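Side-chain contacts in GDP-mannose-dependent alpha-(1-6)-phosphatidylinositol monomannoside mannosyltransferase (Corynebacterium glutamicum, PDB 3OKP), which belongs to the GT-B superfamily of glycosyltransferases, with two Rossmann-like domains facing each other, and holds guanosine-5'-diphosphate-alpha-D-mannose in this model: residues G19-Y24 / F92-P97; M220-A225 / S329-L334; F276-R281 / D288-G293; T322-E327 / S335-E340. All blocks are in the same frame, centred on the assembly; numbering follows the deposited sequence.

Contact 1: G19-Y24 / F92-P97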
loop_
_atom_site.group_PDB
_atom_site.type_symbol
_atom_site.label_atom_id
_atom_site.label_comp_id
_atom_site.label_asym_id
_atom_site.label_seq_id
_atom_site.Cartn_x
_atom_site.Cartn_y
_atom_site.Cartn_z
ATOM N N GLY A 19 4.820 -10.089 2.475
ATOM C CA GLY A 19 3.964 -9.669 1.369
ATOM C C GLY A 19 3.065 -8.493 1.688
ATOM O O GLY A 19 2.997 -8.041 2.834
ATOM N N GLY A 20 2.370 -8.005 0.661
ATOM C CA GLY A 20 1.472 -6.858 0.777
ATOM C C GLY A 20 0.323 -7.044 1.752
ATOM O O GLY A 20 0.130 -6.223 2.653
ATOM N N ILE A 21 -0.444 -8.119 1.570
ATOM C CA ILE A 21 -1.601 -8.402 2.431
ATOM C C ILE A 21 -1.161 -8.796 3.844
ATOM O O ILE A 21 -1.833 -8.461 4.823
ATOM C CB ILE A 21 -2.550 -9.472 1.814
ATOM C CG1 ILE A 21 -2.995 -9.038 0.411
ATOM C CG2 ILE A 21 -3.782 -9.689 2.707
ATOM C CD1 ILE A 21 -3.647 -10.137 -0.416
ATOM N N GLN A 22 -0.027 -9.489 3.938
ATOM C CA GLN A 22 0.575 -9.842 5.227
ATOM C C GLN A 22 0.871 -8.601 6.074
ATOM O O GLN A 22 0.552 -8.570 7.263
ATOM C CB GLN A 22 1.851 -10.671 5.027
ATOM C CG GLN A 22 1.609 -12.124 4.607
ATOM C CD GLN A 22 1.471 -12.318 3.100
ATOM O OE1 GLN A 22 1.457 -11.362 2.327
ATOM N NE2 GLN A 22 1.367 -13.575 2.680
ATOM N N SER A 23 1.465 -7.584 5.450
ATOM C CA SER A 23 1.784 -6.321 6.122
ATOM C C SER A 23 0.520 -5.542 6.489
ATOM O O SER A 23 0.422 -4.972 7.578
ATOM C CB SER A 23 2.699 -5.465 5.242
ATOM O OG SER A 23 3.955 -6.096 5.047
ATOM N N TYR A 24 -0.437 -5.535 5.563
ATOM C CA TYR A 24 -1.742 -4.904 5.737
ATOM C C TYR A 24 -2.453 -5.427 6.988
ATOM O O TYR A 24 -2.885 -4.643 7.837
ATOM C CB TYR A 24 -2.583 -5.149 4.477
ATOM C CG TYR A 24 -3.992 -4.592 4.481
ATOM C CD1 TYR A 24 -4.269 -3.340 3.930
ATOM C CD2 TYR A 24 -5.055 -5.337 4.992
ATOM C CE1 TYR A 24 -5.574 -2.835 3.911
ATOM C CE2 TYR A 24 -6.358 -4.842 4.980
ATOM C CZ TYR A 24 -6.609 -3.595 4.437
ATOM O OH TYR A 24 -7.899 -3.109 4.431
ATOM N N PHE A 92 -12.644 -11.594 6.628
ATOM C CA PHE A 92 -11.803 -12.219 5.616
ATOM C C PHE A 92 -10.809 -11.176 5.115
ATOM O O PHE A 92 -11.190 -10.216 4.433
ATOM C CB PHE A 92 -12.645 -12.789 4.468
ATOM C CG PHE A 92 -13.598 -13.875 4.896
ATOM C CD1 PHE A 92 -13.161 -15.190 5.033
ATOM C CD2 PHE A 92 -14.930 -13.581 5.169
ATOM C CE1 PHE A 92 -14.037 -16.197 5.439
ATOM C CE2 PHE A 92 -15.812 -14.581 5.572
ATOM C CZ PHE A 92 -15.364 -15.891 5.708
ATOM N N GLY A 93 -9.541 -11.368 5.479
ATOM C CA GLY A 93 -8.469 -10.422 5.163
ATOM C C GLY A 93 -8.319 -10.147 3.680
ATOM O O GLY A 93 -7.905 -9.055 3.280
ATOM N N ALA A 94 -8.646 -11.152 2.874
ATOM C CA ALA A 94 -8.723 -11.012 1.428
ATOM C C ALA A 94 -10.021 -11.670 0.982
ATOM O O ALA A 94 -10.307 -12.809 1.357
ATOM C CB ALA A 94 -7.517 -11.658 0.756
ATOM N N ALA A 95 -10.810 -10.941 0.198
ATOM C CA ALA A 95 -12.157 -11.374 -0.176
ATOM C C ALA A 95 -12.175 -12.634 -1.041
ATOM O O ALA A 95 -12.815 -13.625 -0.685
ATOM C CB ALA A 95 -12.912 -10.234 -0.860
ATOM N N ALA A 96 -11.469 -12.598 -2.168
ATOM C CA ALA A 96 -11.476 -13.715 -3.113
ATOM C C ALA A 96 -10.268 -14.632 -2.913
ATOM O O ALA A 96 -9.131 -14.159 -2.940
ATOM C CB ALA A 96 -11.523 -13.193 -4.544
ATOM N N PRO A 97 -10.501 -15.949 -2.733
ATOM C CA PRO A 97 -11.786 -16.648 -2.693
ATOM C C PRO A 97 -12.347 -17.013 -1.303
ATOM O O PRO A 97 -13.449 -17.561 -1.233
ATOM C CB PRO A 97 -11.466 -17.941 -3.445
ATOM C CG PRO A 97 -10.019 -18.233 -3.063
ATOM C CD PRO A 97 -9.383 -16.908 -2.639
#

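Contact 2: M220-A225 / S329-L334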
loop_
_atom_site.group_PDB
_atom_site.type_symbol
_atom_site.label_atom_id
_atom_site.label_comp_id
_atom_site.label_asym_id
_atom_site.label_seq_id
_atom_site.Cartn_x
_atom_site.Cartn_y
_atom_site.Cartn_z
ATOM N N MET A 220 15.018 13.460 -17.652
ATOM C CA MET A 220 16.269 13.960 -17.064
ATOM C C MET A 220 17.119 14.930 -17.919
ATOM O O MET A 220 17.617 15.915 -17.380
ATOM C CB MET A 220 17.130 12.832 -16.474
ATOM C CG MET A 220 16.636 12.306 -15.119
ATOM S SD MET A 220 16.413 13.552 -13.819
ATOM C CE MET A 220 18.111 13.894 -13.366
ATOM N N PRO A 221 17.298 14.657 -19.237
ATOM C CA PRO A 221 18.133 15.575 -20.030
ATOM C C PRO A 221 17.779 17.059 -19.862
ATOM O O PRO A 221 18.681 17.886 -19.704
ATOM C CB PRO A 221 17.900 15.111 -21.471
ATOM C CG PRO A 221 17.624 13.648 -21.330
ATOM C CD PRO A 221 16.805 13.536 -20.063
ATOM N N GLN A 222 16.489 17.394 -19.879
ATOM C CA GLN A 222 16.071 18.786 -19.668
ATOM C C GLN A 222 16.338 19.260 -18.241
ATOM O O GLN A 222 16.773 20.395 -18.037
ATOM C CB GLN A 222 14.601 18.994 -20.039
ATOM C CG GLN A 222 14.363 19.149 -21.534
ATOM C CD GLN A 222 12.895 19.308 -21.869
ATOM O OE1 GLN A 222 12.244 18.362 -22.318
ATOM N NE2 GLN A 222 12.359 20.500 -21.637
ATOM N N VAL A 223 16.085 18.385 -17.266
ATOM C CA VAL A 223 16.364 18.688 -15.857
ATOM C C VAL A 223 17.852 18.991 -15.662
ATOM O O VAL A 223 18.213 20.011 -15.068
ATOM C CB VAL A 223 15.908 17.543 -14.908
ATOM C CG1 VAL A 223 16.262 17.859 -13.455
ATOM C CG2 VAL A 223 14.403 17.291 -15.041
ATOM N N ILE A 224 18.702 18.110 -16.187
ATOM C CA ILE A 224 20.159 18.244 -16.087
ATOM C C ILE A 224 20.660 19.526 -16.750
ATOM O O ILE A 224 21.551 20.189 -16.223
ATOM C CB ILE A 224 20.889 17.005 -16.685
ATOM C CG1 ILE A 224 20.540 15.748 -15.884
ATOM C CG2 ILE A 224 22.408 17.215 -16.712
ATOM C CD1 ILE A 224 20.744 14.456 -16.641
ATOM N N ALA A 225 20.088 19.873 -17.903
ATOM C CA ALA A 225 20.483 21.094 -18.606
ATOM C C ALA A 225 20.268 22.330 -17.727
ATOM O O ALA A 225 21.129 23.208 -17.660
ATOM C CB ALA A 225 19.733 21.225 -19.929
ATOM N N SER A 329 4.436 9.996 -19.505
ATOM C CA SER A 329 4.873 10.072 -20.903
ATOM C C SER A 329 4.990 11.500 -21.447
ATOM O O SER A 329 5.612 11.720 -22.491
ATOM C CB SER A 329 3.936 9.253 -21.793
ATOM O OG SER A 329 2.619 9.768 -21.751
ATOM N N ASP A 330 4.387 12.463 -20.751
ATOM C CA ASP A 330 4.530 13.868 -21.119
ATOM C C ASP A 330 5.882 14.371 -20.618
ATOM O O ASP A 330 5.986 14.917 -19.516
ATOM C CB ASP A 330 3.374 14.706 -20.555
ATOM C CG ASP A 330 3.270 16.088 -21.196
ATOM O OD1 ASP A 330 4.272 16.603 -21.741
ATOM O OD2 ASP A 330 2.171 16.674 -21.139
ATOM N N VAL A 331 6.908 14.174 -21.446
ATOM C CA VAL A 331 8.299 14.474 -21.093
ATOM C C VAL A 331 8.496 15.944 -20.735
ATOM O O VAL A 331 9.100 16.258 -19.703
ATOM C CB VAL A 331 9.289 14.087 -22.232
ATOM C CG1 VAL A 331 10.732 14.227 -21.762
ATOM C CG2 VAL A 331 9.033 12.666 -22.721
ATOM N N ASP A 332 7.981 16.832 -21.586
ATOM C CA ASP A 332 8.121 18.273 -21.387
ATOM C C ASP A 332 7.505 18.756 -20.077
ATOM O O ASP A 332 8.120 19.548 -19.364
ATOM C CB ASP A 332 7.538 19.054 -22.573
ATOM C CG ASP A 332 8.487 19.118 -23.756
ATOM O OD1 ASP A 332 9.630 18.620 -23.651
ATOM O OD2 ASP A 332 8.090 19.672 -24.801
ATOM N N LYS A 333 6.302 18.276 -19.762
ATOM C CA LYS A 333 5.613 18.693 -18.538
ATOM C C LYS A 333 6.292 18.138 -17.279
ATOM O O LYS A 333 6.455 18.860 -16.291
ATOM C CB LYS A 333 4.128 18.312 -18.581
ATOM C CG LYS A 333 3.295 18.803 -17.391
ATOM C CD LYS A 333 3.167 20.323 -17.342
ATOM C CE LYS A 333 2.341 20.760 -16.135
ATOM N NZ LYS A 333 2.157 22.235 -16.071
ATOM N N LEU A 334 6.690 16.868 -17.329
ATOM C CA LEU A 334 7.378 16.227 -16.208
ATOM C C LEU A 334 8.698 16.928 -15.882
ATOM O O LEU A 334 8.977 17.219 -14.718
ATOM C CB LEU A 334 7.601 14.731 -16.479
ATOM C CG LEU A 334 8.290 13.862 -15.414
ATOM C CD1 LEU A 334 7.609 13.950 -14.047
ATOM C CD2 LEU A 334 8.355 12.415 -15.881
#

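Contact 3: F276-R281 / D288-G293. With GDD (guanosine-5'-diphosphate-alpha-D-mannose), chain B.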
loop_
_atom_site.group_PDB
_atom_site.type_symbol
_atom_site.label_atom_id
_atom_site.label_comp_id
_atom_site.label_asym_id
_atom_site.label_seq_id
_atom_site.Cartn_x
_atom_site.Cartn_y
_atom_site.Cartn_z
ATOM N N PHE A 276 10.045 13.736 -4.240
ATOM C CA PHE A 276 9.732 12.341 -4.536
ATOM C C PHE A 276 8.881 12.296 -5.798
ATOM O O PHE A 276 7.860 12.980 -5.894
ATOM C CB PHE A 276 8.997 11.647 -3.380
ATOM C CG PHE A 276 8.596 10.220 -3.689
ATOM C CD1 PHE A 276 7.364 9.937 -4.287
ATOM C CD2 PHE A 276 9.457 9.164 -3.403
ATOM C CE1 PHE A 276 7.000 8.623 -4.592
ATOM C CE2 PHE A 276 9.101 7.849 -3.695
ATOM C CZ PHE A 276 7.871 7.578 -4.295
ATOM N N ALA A 277 9.305 11.486 -6.763
ATOM C CA ALA A 277 8.586 11.359 -8.024
ATOM C C ALA A 277 8.412 9.896 -8.412
ATOM O O ALA A 277 9.363 9.110 -8.366
ATOM C CB ALA A 277 9.305 12.129 -9.129
ATOM N N MET A 278 7.182 9.539 -8.773
ATOM C CA MET A 278 6.874 8.219 -9.314
ATOM C C MET A 278 5.650 8.382 -10.212
ATOM O O MET A 278 4.516 8.281 -9.741
ATOM C CB MET A 278 6.630 7.195 -8.194
ATOM C CG MET A 278 6.714 5.736 -8.644
ATOM S SD MET A 278 5.148 5.047 -9.230
ATOM C CE MET A 278 4.380 4.576 -7.682
ATOM N N PRO A 279 5.882 8.665 -11.510
ATOM C CA PRO A 279 4.795 8.954 -12.441
ATOM C C PRO A 279 4.148 7.677 -12.983
ATOM O O PRO A 279 4.286 7.356 -14.168
ATOM C CB PRO A 279 5.488 9.757 -13.547
ATOM C CG PRO A 279 6.901 9.263 -13.548
ATOM C CD PRO A 279 7.204 8.727 -12.165
ATOM N N ALA A 280 3.447 6.967 -12.101
ATOM C CA ALA A 280 2.781 5.706 -12.433
ATOM C C ALA A 280 1.823 5.842 -13.617
ATOM O O ALA A 280 1.049 6.799 -13.694
ATOM C CB ALA A 280 2.040 5.159 -11.210
ATOM N N ARG A 281 1.901 4.886 -14.539
ATOM C CA ARG A 281 0.977 4.817 -15.670
ATOM C C ARG A 281 0.249 3.475 -15.685
ATOM O O ARG A 281 0.802 2.453 -15.266
ATOM C CB ARG A 281 1.704 5.054 -17.003
ATOM C CG ARG A 281 2.677 3.952 -17.410
ATOM C CD ARG A 281 3.206 4.172 -18.820
ATOM N NE ARG A 281 4.178 3.150 -19.202
ATOM C CZ ARG A 281 5.476 3.190 -18.909
ATOM N NH1 ARG A 281 5.979 4.206 -18.221
ATOM N NH2 ARG A 281 6.275 2.205 -19.306
ATOM N N ASP A 288 -2.756 -3.632 -15.383
ATOM C CA ASP A 288 -1.518 -3.256 -14.714
ATOM C C ASP A 288 -1.667 -1.817 -14.212
ATOM O O ASP A 288 -1.371 -0.858 -14.930
ATOM C CB ASP A 288 -0.336 -3.405 -15.677
ATOM C CG ASP A 288 1.001 -3.470 -14.966
ATOM O OD1 ASP A 288 1.048 -3.930 -13.805
ATOM O OD2 ASP A 288 2.010 -3.065 -15.581
ATOM N N VAL A 289 -2.139 -1.683 -12.977
ATOM C CA VAL A 289 -2.557 -0.392 -12.452
ATOM C C VAL A 289 -2.094 -0.163 -11.011
ATOM O O VAL A 289 -1.939 -1.114 -10.237
ATOM C CB VAL A 289 -4.110 -0.248 -12.585
ATOM C CG1 VAL A 289 -4.851 -1.213 -11.642
ATOM C CG2 VAL A 289 -4.557 1.178 -12.377
ATOM N N GLU A 290 -1.864 1.104 -10.672
ATOM C CA GLU A 290 -1.525 1.498 -9.313
ATOM C C GLU A 290 -2.800 1.573 -8.480
ATOM O O GLU A 290 -3.607 2.489 -8.647
ATOM C CB GLU A 290 -0.787 2.846 -9.317
ATOM C CG GLU A 290 -0.070 3.182 -8.015
ATOM C CD GLU A 290 1.047 2.206 -7.683
ATOM O OE1 GLU A 290 1.872 1.899 -8.569
ATOM O OE2 GLU A 290 1.101 1.748 -6.526
ATOM N N GLY A 291 -2.980 0.595 -7.597
ATOM C CA GLY A 291 -4.176 0.506 -6.760
ATOM C C GLY A 291 -4.334 1.711 -5.855
ATOM O O GLY A 291 -5.423 2.279 -5.744
ATOM N N LEU A 292 -3.241 2.092 -5.202
ATOM C CA LEU A 292 -3.210 3.299 -4.390
ATOM C C LEU A 292 -1.840 3.965 -4.481
ATOM O O LEU A 292 -1.708 5.046 -5.060
ATOM C CB LEU A 292 -3.591 2.995 -2.935
ATOM C CG LEU A 292 -3.673 4.190 -1.975
ATOM C CD1 LEU A 292 -4.831 5.131 -2.332
ATOM C CD2 LEU A 292 -3.787 3.703 -0.544
ATOM N N GLY A 293 -0.822 3.309 -3.929
ATOM C CA GLY A 293 0.537 3.837 -3.960
ATOM C C GLY A 293 0.984 4.323 -2.599
ATOM O O GLY A 293 0.962 5.522 -2.318
HETATM N N2 GDD B . 13.062 -1.717 2.170
HETATM C C2 GDD B . 12.746 -1.298 0.920
HETATM N N1 GDD B . 13.729 -1.098 0.009
HETATM N N3 GDD B . 11.451 -1.081 0.593
HETATM C C4 GDD B . 11.118 -0.659 -0.655
HETATM C C5 GDD B . 12.110 -0.451 -1.601
HETATM C C6 GDD B . 13.436 -0.678 -1.246
HETATM O O6 GDD B . 14.352 -0.501 -2.076
HETATM N N7 GDD B . 11.507 -0.044 -2.736
HETATM C C8 GDD B . 10.175 -0.002 -2.500
HETATM N N9 GDD B . 9.945 -0.379 -1.232
HETATM C "C1'" GDD B . 8.630 -0.472 -0.546
HETATM C "C2'" GDD B . 8.056 0.914 -0.296
HETATM O "O2'" GDD B . 8.570 1.491 0.907
HETATM C "C3'" GDD B . 6.565 0.654 -0.230
HETATM O "O3'" GDD B . 6.165 0.399 1.122
HETATM C "C4'" GDD B . 6.346 -0.596 -1.078
HETATM O "O4'" GDD B . 7.641 -1.162 -1.317
HETATM C "C5'" GDD B . 5.673 -0.267 -2.410
HETATM O "O5'" GDD B . 4.254 -0.423 -2.318
HETATM P PA GDD B . 3.340 0.274 -3.204
HETATM O O1A GDD B . 2.173 0.141 -2.772
HETATM O O2A GDD B . 3.614 1.500 -3.237
HETATM O O3A GDD B . 3.418 -0.249 -4.555
HETATM P PB GDD B . 3.291 -1.653 -4.911
HETATM O O2B GDD B . 2.449 -2.229 -4.190
HETATM O O3B GDD B . 2.931 -1.737 -6.105
HETATM O O1B GDD B . 4.569 -2.308 -4.782
#

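Contact 4: T322-E327 / S335-E340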
loop_
_atom_site.group_PDB
_atom_site.type_symbol
_atom_site.label_atom_id
_atom_site.label_comp_id
_atom_site.label_asym_id
_atom_site.label_seq_id
_atom_site.Cartn_x
_atom_site.Cartn_y
_atom_site.Cartn_z
ATOM N N THR A 322 -0.053 19.262 -1.458
ATOM C CA THR A 322 1.005 18.320 -1.073
ATOM C C THR A 322 1.791 17.733 -2.243
ATOM O O THR A 322 2.930 17.279 -2.074
ATOM C CB THR A 322 0.451 17.150 -0.217
ATOM O OG1 THR A 322 -0.252 16.223 -1.053
ATOM C CG2 THR A 322 -0.473 17.659 0.882
ATOM N N GLY A 323 1.178 17.729 -3.422
ATOM C CA GLY A 323 1.755 17.044 -4.567
ATOM C C GLY A 323 1.150 17.435 -5.898
ATOM O O GLY A 323 0.162 18.168 -5.956
ATOM N N LEU A 324 1.761 16.936 -6.968
ATOM C CA LEU A 324 1.294 17.184 -8.323
ATOM C C LEU A 324 1.042 15.860 -9.029
ATOM O O LEU A 324 1.754 14.878 -8.802
ATOM C CB LEU A 324 2.320 18.020 -9.098
ATOM C CG LEU A 324 2.563 19.453 -8.600
ATOM C CD1 LEU A 324 3.990 19.909 -8.883
ATOM C CD2 LEU A 324 1.547 20.428 -9.191
ATOM N N VAL A 325 0.015 15.835 -9.873
ATOM C CA VAL A 325 -0.308 14.658 -10.675
ATOM C C VAL A 325 0.040 14.962 -12.132
ATOM O O VAL A 325 -0.377 15.987 -12.675
ATOM C CB VAL A 325 -1.802 14.251 -10.527
ATOM C CG1 VAL A 325 -2.163 13.098 -11.466
ATOM C CG2 VAL A 325 -2.115 13.872 -9.081
ATOM N N VAL A 326 0.818 14.076 -12.751
ATOM C CA VAL A 326 1.240 14.262 -14.137
ATOM C C VAL A 326 1.225 12.941 -14.911
ATOM O O VAL A 326 1.411 11.870 -14.329
ATOM C CB VAL A 326 2.639 14.953 -14.219
ATOM C CG1 VAL A 326 3.768 13.978 -13.880
ATOM C CG2 VAL A 326 2.859 15.585 -15.590
ATOM N N GLU A 327 0.981 13.024 -16.217
ATOM C CA GLU A 327 1.145 11.876 -17.101
ATOM C C GLU A 327 2.631 11.689 -17.390
ATOM O O GLU A 327 3.275 12.573 -17.957
ATOM C CB GLU A 327 0.350 12.057 -18.401
ATOM C CG GLU A 327 0.301 10.809 -19.286
ATOM C CD GLU A 327 -0.348 9.620 -18.595
ATOM O OE1 GLU A 327 -1.538 9.719 -18.228
ATOM O OE2 GLU A 327 0.333 8.585 -18.419
ATOM N N SER A 335 9.503 17.204 -16.908
ATOM C CA SER A 335 10.767 17.906 -16.696
ATOM C C SER A 335 10.523 19.339 -16.212
ATOM O O SER A 335 11.223 19.817 -15.323
ATOM C CB SER A 335 11.653 17.867 -17.947
ATOM O OG SER A 335 11.051 18.551 -19.024
ATOM N N GLU A 336 9.511 19.996 -16.782
ATOM C CA GLU A 336 9.117 21.354 -16.386
ATOM C C GLU A 336 8.724 21.423 -14.908
ATOM O O GLU A 336 9.190 22.304 -14.178
ATOM C CB GLU A 336 7.968 21.857 -17.268
ATOM C CG GLU A 336 7.553 23.301 -17.021
ATOM C CD GLU A 336 6.461 23.760 -17.971
ATOM O OE1 GLU A 336 5.290 23.394 -17.753
ATOM O OE2 GLU A 336 6.773 24.493 -18.934
ATOM N N LEU A 337 7.868 20.491 -14.486
ATOM C CA LEU A 337 7.472 20.347 -13.083
ATOM C C LEU A 337 8.664 20.123 -12.153
ATOM O O LEU A 337 8.737 20.720 -11.079
ATOM C CB LEU A 337 6.461 19.201 -12.927
ATOM C CG LEU A 337 4.970 19.472 -12.662
ATOM C CD1 LEU A 337 4.512 20.880 -13.032
ATOM C CD2 LEU A 337 4.092 18.428 -13.344
ATOM N N LEU A 338 9.589 19.260 -12.567
ATOM C CA LEU A 338 10.785 18.975 -11.771
ATOM C C LEU A 338 11.689 20.206 -11.605
ATOM O O LEU A 338 12.087 20.529 -10.487
ATOM C CB LEU A 338 11.558 17.780 -12.345
ATOM C CG LEU A 338 10.930 16.401 -12.092
ATOM C CD1 LEU A 338 11.489 15.343 -13.043
ATOM C CD2 LEU A 338 11.100 15.967 -10.632
ATOM N N ILE A 339 11.987 20.889 -12.708
ATOM C CA ILE A 339 12.815 22.104 -12.680
ATOM C C ILE A 339 12.149 23.218 -11.861
ATOM O O ILE A 339 12.801 23.853 -11.026
ATOM C CB ILE A 339 13.138 22.619 -14.106
ATOM C CG1 ILE A 339 13.957 21.581 -14.890
ATOM C CG2 ILE A 339 13.885 23.962 -14.049
ATOM C CD1 ILE A 339 13.904 21.772 -16.407
ATOM N N GLU A 340 10.854 23.432 -12.099
ATOM C CA GLU A 340 10.067 24.442 -11.379
ATOM C C GLU A 340 10.134 24.245 -9.859
ATOM O O GLU A 340 10.370 25.200 -9.112
ATOM C CB GLU A 340 8.613 24.439 -11.873
ATOM C CG GLU A 340 7.774 25.635 -11.414
ATOM C CD GLU A 340 6.341 25.599 -11.934
ATOM O OE1 GLU A 340 5.834 24.506 -12.269
ATOM O OE2 GLU A 340 5.717 26.676 -12.003
#

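Contact 1: G19-Y24 / F92-P97
Ile21, in the first turn of helix 20-29, packs against Gly93 and Ala94, which follow strand 89-92 in the N-terminal Rossmann-like domain of this GT-B protein. The contact is small, about 101 Å² over both sides, and its side-chain part is apolar. The two branches of Ile21 divide the work. CG2 stands anti to the backbone N and lies 4.2 Å from Gly93 O. CG1 takes the place beside that N (chi1 -55°), and CD1, trans to CA about the CB-CG1 bond (chi2 166°), carries the chain out to Ala94. Gly93 presents its carbonyl, whose oxygen is also hydrogen-bonded by His118 NE2, so the isoleucine methyl packs beside a polar atom that already has a partner. The Ile21 side chain lies about 10 Å from the bound guanosine-5'-diphosphate-alpha-D-mannose.

Tyr24, one turn on, also has its CB on this side, and CG anti to the backbone N (chi1 179°) sets the ring. It approaches more loosely, CE2 standing 4.8 Å from Gly93 O. Its ring meets His118 edge-to-face and its hydroxyl is hydrogen-bonded to Leu168 O, which tie it to residues beyond the contact. The helix starts at Gly19 as N-cap. On the loop side, backbone bonds of Gly93 with Val10 and of Ala95 with Ser116 tie the loop to its neighbours. The remaining touch is methyl to methyl: Ile21 CD1 to Ala94 CB, 4.3 Å.

Contact 2: M220-A225 / S329-L334
Gln222 and Asp332 mark the closest backbone approach, their CA atoms 8.1 Å apart, where helix 213-226 passes the first turn of helix 331-342. Helix 213-226 is kinked here: Pro221 has no N-H to give to the preceding turn, and Gln222 N makes no such bond either. Past CG the Gln222 chain is stretched out from its helix. Asp332 CB points away from the other helix, yet CG sits beside its own backbone N (chi1 -80°), which brings the carboxylate back toward the amide. The two flat groups are nearly perpendicular, 89° apart. As modelled, Gln222 OE1 lies 2.9 Å from Asp332 OD1, but the amide is probably turned over, so the identity of that atom is doubtful. Val331 CG1 is a looser neighbour.

Asp330 caps the second helix: its OD1 accepts from Lys333 N at 3.3 Å, and the N-H comes in 64° off the carboxylate plane. Asp330 is also the centre of an inverse gamma turn.

This is the solvent-exposed margin of a helix-helix interface in the C-terminal domain. Deeper in, Val223 touches Ser335, Leu338 and Leu342 of helix 331-342, while Leu334 packs on Leu216 and Ala219 of helix 213-226.

Contact 3: F276-R281 / D288-G293
Met278 and Glu290 reach toward each other from opposite directions, the sulfur-bound methyl Met278 CE ending 3.8 Å from Glu290 OE1. Ala280 covers the root of the same glutamate, Ala280 CB to Glu290 CB at 4.1 Å. Glu290 CG lies opposite the backbone N (chi1 -165°), and a bend at chi2 (63°) turns the carboxylate from the backbone toward the diphosphate of guanosine-5'-diphosphate-alpha-D-mannose. Glu290 OE2 stands 3.6 Å from the ligand's bridging O3A. Gly293, whose phi is positive at 108°, completes the ligand side of this segment, its C lying 3.9 Å from the ligand's O2A.

In the next shell, Glu290 OE1 is held by two salt bridges, to Arg210 NH1 and Lys211 NZ, and its backbone N is hydrogen-bonded with Ser311 OG. Met278 O bonds with Tyr296 OH. Arg281 turns its guanidinium elsewhere, to a salt bridge with Asp214, and its carbonyl oxygen merely lies near that of Asp288.

Glu290 and Glu298 are spaced as in the EX7E motif of GT-B family 4 glycosyltransferases, and Glu298 OE2 is itself hydrogen-bonded to the ligand. The two cations on Glu290 OE1, with Met278 CE and Ala280 CB beside it, probably restrict the carboxylate's rotation. Lys211 NZ bonds both Glu290 OE1 and the ligand, so that one lysine links the two.

Contact 4: T322-E327 / S335-E340
Thr322 OG1 is gripped by two groups, Gln300 OE1 and Thr319 N, just ahead of strand 323-325, whose Leu324 then meets Leu337 of helix 331-342. This is the edge strand of the parallel sheet in the C-terminal Rossmann-like domain, followed in the chain by the helix that packs on it. With that end of the segment held by polar bonds, the contact itself is hydrophobic. It buries about 140 Å², more than half of it contributed by Leu337.

Leu324 and Val326 stand two residues apart and direct their CB atoms to the same side, and Leu337 comes up against both. Each of them meets a different part of the leucine: Leu324 CD1 packs on the branch point, 3.9 Å from Leu337 CG, with the two side chains at a slant to one another. Val326 instead faces Leu337 tip to tip, Val326 CG2 to Leu337 CD2 at 3.8 Å. This branch of the valine is anti to the backbone N, while CG1 sits between N and the carbonyl carbon (chi1 76°). Leu337 has unusual torsions, chi1 -107° and chi2 20°, which may mean its branches are less certainly placed. The CA atoms of Leu324 and Leu337 are 8.4 Å apart, a separation bridged by their side chains.

Leu324 pairs with Val306 and Ala308 of strand 306-308. Helix 331-342 packs over this edge strand through Leu337, with Leu341 also on Leu324, while Arg347 of helix 345-362 touches Leu324 as well.

From the N terminus, contact 1 comes first, closing a 67-residue loop within the N-terminal sheet domain; the other three follow in the C-terminal domain. Contact 2 opens there and closes a loop of 103 residues, inside which contact 3 is nested with a short six-residue loop of its own. Contact 4, closing a seven-residue loop, crosses contact 2, since its strand segment precedes 329-334 and its helix segment follows, and both use helix 331-342. Leu334 of contact 2 also touches Pro279 of contact 3, joining that helix to the chain just after strand 275-278. Contacts 1 and 3 lie in different domains, nearest atoms about 8 Å apart; contacts 1 and 2 have centres 38 Å apart.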